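Local coordinates for protein cellulase (PDB 6WQY) that probably hydrolyses internal beta-1,4-glucosidic bonds of cellulose and related plant polysaccharides through its family 5 glycoside hydrolase domain, at residues 227-235 / 290-298. Residues are numbered along the deposited sequence; the frame is centred on the assembly and turned at random.
Sequences NIDLTVENF and QFAKMKETF
Q290 meets D229, in the aspartate conformer modelled here, through its amide nitrogen: NE2 lies 2.9 Å from OD2 of D229, a bond with an N-H...O angle of 158° that keeps close to the amide plane but reaches the carboxylate from above its own plane. The bend of the glutamine chain at chi2 (-58°) brings the amide back towards D229 and K293; NZ of K293 donates to OE1 in the carbonyl plane, on a lone pair, and a water donates to both OE1 and D229 OD2. With a leucine at Q290, D229 OD2 would probably lose its amide donor and the K293 ammonium one of its acceptors, leaving both groups freer to turn. F291 offers its ring edge to the CD1 methyl of I228, 4.1 Å from CD1 of F291. K293, extended beyond CG, runs out to D229 and closes a salt bridge in which NZ sits 2.6 Å from OD1, on its syn lone pair. M294, bent at chi2 and chi3, puts CG 3.9 Å from I228 CG2 and SD against V232 CG1. I228 is thereby a knob among Q290, F291, K293 and M294, and V232, in its modelled conformer, another among K293, M294, T297 and F298. T297 turns OG1 to V232, while its CG2 lies over the centre of one face of the F298 ring. That ring touches T231, V232 and F235, its plane nearly perpendicular to that of F235. The axes of helices 228-234 and 290-298 come within 9.8 Å, nearly parallel at 19°, illustrating how neighbouring helices pack around a TIM-barrel glycoside hydrolase: T231, F235, M294 and F298 reach strand 246-251, with a charged network at the other margin.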
# COMPACT_ATOMS: atom_id res chain seq x y z
N ASN A 227 1.35 -3.58 10.51
CA ASN A 227 0.99 -2.93 11.75
C ASN A 227 2.14 -2.06 12.25
O ASN A 227 3.27 -2.52 12.34
CB ASN A 227 0.66 -3.99 12.79
CG ASN A 227 0.33 -3.40 14.13
OD1 ASN A 227 1.20 -3.28 15.01
ND2 ASN A 227 -0.91 -2.99 14.31
N ILE A 228 1.85 -0.80 12.58
CA ILE A 228 2.93 0.10 12.99
C ILE A 228 3.73 -0.45 14.18
O ILE A 228 4.97 -0.44 14.17
CB ILE A 228 2.41 1.53 13.24
CG1 ILE A 228 2.13 2.21 11.90
CG2 ILE A 228 3.41 2.33 14.08
CD1 ILE A 228 1.46 3.56 11.99
N ASP A 229 3.05 -0.92 15.22
CA ASP A 229 3.78 -1.37 16.40
C ASP A 229 4.64 -2.59 16.09
O ASP A 229 5.81 -2.66 16.50
CB ASP A 229 2.82 -1.64 17.55
CG ASP A 229 2.33 -0.37 18.19
OD1 ASP A 229 3.16 0.32 18.81
OD2 ASP A 229 1.14 -0.05 18.01
N LEU A 230 4.08 -3.57 15.40
CA LEU A 230 4.87 -4.76 15.10
C LEU A 230 6.01 -4.47 14.13
O LEU A 230 7.03 -5.18 14.14
CB LEU A 230 4.00 -5.89 14.57
CG LEU A 230 2.94 -6.39 15.55
CD1 LEU A 230 2.16 -7.54 14.92
CD2 LEU A 230 3.55 -6.84 16.86
N THR A 231 5.84 -3.45 13.29
CA THR A 231 6.89 -3.02 12.37
C THR A 231 8.02 -2.33 13.13
O THR A 231 9.19 -2.73 13.03
CB THR A 231 6.30 -2.11 11.30
OG1 THR A 231 5.30 -2.83 10.57
CG2 THR A 231 7.35 -1.63 10.31
N VAL A 232 7.71 -1.31 13.93
CA VAL A 232 8.81 -0.65 14.64
C VAL A 232 9.53 -1.61 15.58
O VAL A 232 10.74 -1.48 15.80
CB VAL A 232 8.36 0.65 15.36
CG1 VAL A 232 7.70 1.61 14.38
CG2 VAL A 232 7.46 0.34 16.53
N GLU A 233 8.81 -2.58 16.16
CA GLU A 233 9.44 -3.49 17.10
C GLU A 233 10.26 -4.59 16.44
O GLU A 233 11.27 -5.02 17.00
CB GLU A 233 8.37 -4.11 18.01
CG GLU A 233 7.65 -3.08 18.88
CD GLU A 233 6.30 -3.53 19.42
OE1 GLU A 233 5.89 -4.68 19.15
OE2 GLU A 233 5.65 -2.72 20.11
N ASN A 234 9.86 -5.07 15.27
CA ASN A 234 10.42 -6.30 14.73
C ASN A 234 10.95 -6.22 13.31
O ASN A 234 11.68 -7.14 12.90
CB ASN A 234 9.40 -7.45 14.80
CG ASN A 234 8.81 -7.60 16.18
OD1 ASN A 234 7.64 -7.25 16.42
ND2 ASN A 234 9.59 -8.10 17.08
N PHE A 235 10.62 -5.20 12.54
CA PHE A 235 11.12 -5.08 11.17
C PHE A 235 12.63 -4.85 11.18
O PHE A 235 13.15 -4.10 12.01
CB PHE A 235 10.41 -3.90 10.49
CG PHE A 235 10.95 -3.55 9.13
CD1 PHE A 235 11.99 -2.67 9.02
CD2 PHE A 235 10.36 -4.04 7.97
CE1 PHE A 235 12.49 -2.31 7.78
CE2 PHE A 235 10.84 -3.68 6.73
CZ PHE A 235 11.91 -2.82 6.63
N GLN A 290 1.03 7.11 16.99
CA GLN A 290 1.49 6.04 16.11
C GLN A 290 2.46 6.56 15.07
O GLN A 290 3.47 5.91 14.79
CB GLN A 290 0.29 5.36 15.46
CG GLN A 290 -0.60 4.61 16.43
CD GLN A 290 0.18 3.56 17.19
OE1 GLN A 290 0.65 3.80 18.30
NE2 GLN A 290 0.32 2.38 16.59
N PHE A 291 2.16 7.71 14.47
CA PHE A 291 3.08 8.23 13.46
C PHE A 291 4.40 8.66 14.09
O PHE A 291 5.46 8.58 13.44
CB PHE A 291 2.44 9.36 12.65
CG PHE A 291 1.30 8.94 11.76
CD1 PHE A 291 0.83 7.64 11.71
CD2 PHE A 291 0.69 9.88 10.95
CE1 PHE A 291 -0.23 7.30 10.88
CE2 PHE A 291 -0.38 9.55 10.13
CZ PHE A 291 -0.84 8.26 10.10
N ALA A 292 4.37 9.10 15.37
CA ALA A 292 5.61 9.44 16.07
C ALA A 292 6.52 8.23 16.20
O ALA A 292 7.75 8.37 16.18
CB ALA A 292 5.29 10.03 17.44
N LYS A 293 5.95 7.03 16.36
CA LYS A 293 6.78 5.83 16.43
C LYS A 293 7.50 5.61 15.12
O LYS A 293 8.70 5.28 15.09
CB LYS A 293 5.92 4.61 16.78
CG LYS A 293 5.28 4.67 18.15
CD LYS A 293 4.33 3.52 18.41
CE LYS A 293 3.69 3.63 19.78
NZ LYS A 293 2.59 2.63 19.97
N MET A 294 6.79 5.79 14.00
CA MET A 294 7.42 5.65 12.69
C MET A 294 8.50 6.70 12.48
O MET A 294 9.56 6.41 11.90
CB MET A 294 6.36 5.77 11.59
CG MET A 294 5.39 4.61 11.54
SD MET A 294 6.16 2.99 11.17
CE MET A 294 6.66 3.26 9.48
N LYS A 295 8.25 7.93 12.94
CA LYS A 295 9.24 8.99 12.77
C LYS A 295 10.49 8.71 13.60
O LYS A 295 11.61 8.90 13.12
CB LYS A 295 8.63 10.33 13.15
CG LYS A 295 9.60 11.49 13.03
CD LYS A 295 8.93 12.82 13.35
CE LYS A 295 9.95 13.90 13.71
NZ LYS A 295 10.85 14.19 12.57
N GLU A 296 10.32 8.24 14.84
CA GLU A 296 11.45 7.99 15.71
C GLU A 296 12.28 6.80 15.24
O GLU A 296 13.52 6.83 15.29
CB GLU A 296 10.96 7.75 17.14
CG GLU A 296 11.99 7.15 18.09
CD GLU A 296 11.46 7.01 19.51
OE1 GLU A 296 10.78 7.94 19.99
OE2 GLU A 296 11.73 5.97 20.15
N THR A 297 11.62 5.73 14.78
CA THR A 297 12.32 4.51 14.44
C THR A 297 12.90 4.55 13.03
O THR A 297 13.99 4.02 12.81
CB THR A 297 11.38 3.31 14.59
OG1 THR A 297 10.92 3.24 15.95
CG2 THR A 297 12.07 2.02 14.22
N PHE A 298 12.19 5.16 12.08
CA PHE A 298 12.59 5.13 10.68
C PHE A 298 12.98 6.50 10.15
O PHE A 298 14.15 6.72 9.81
CB PHE A 298 11.47 4.47 9.85
CG PHE A 298 11.19 3.06 10.27
CD1 PHE A 298 12.17 2.10 10.17
CD2 PHE A 298 9.97 2.71 10.80
CE1 PHE A 298 11.93 0.79 10.57
CE2 PHE A 298 9.71 1.40 11.20
CZ PHE A 298 10.71 0.45 11.09
O HOH W 1 -0.30 1.19 20.04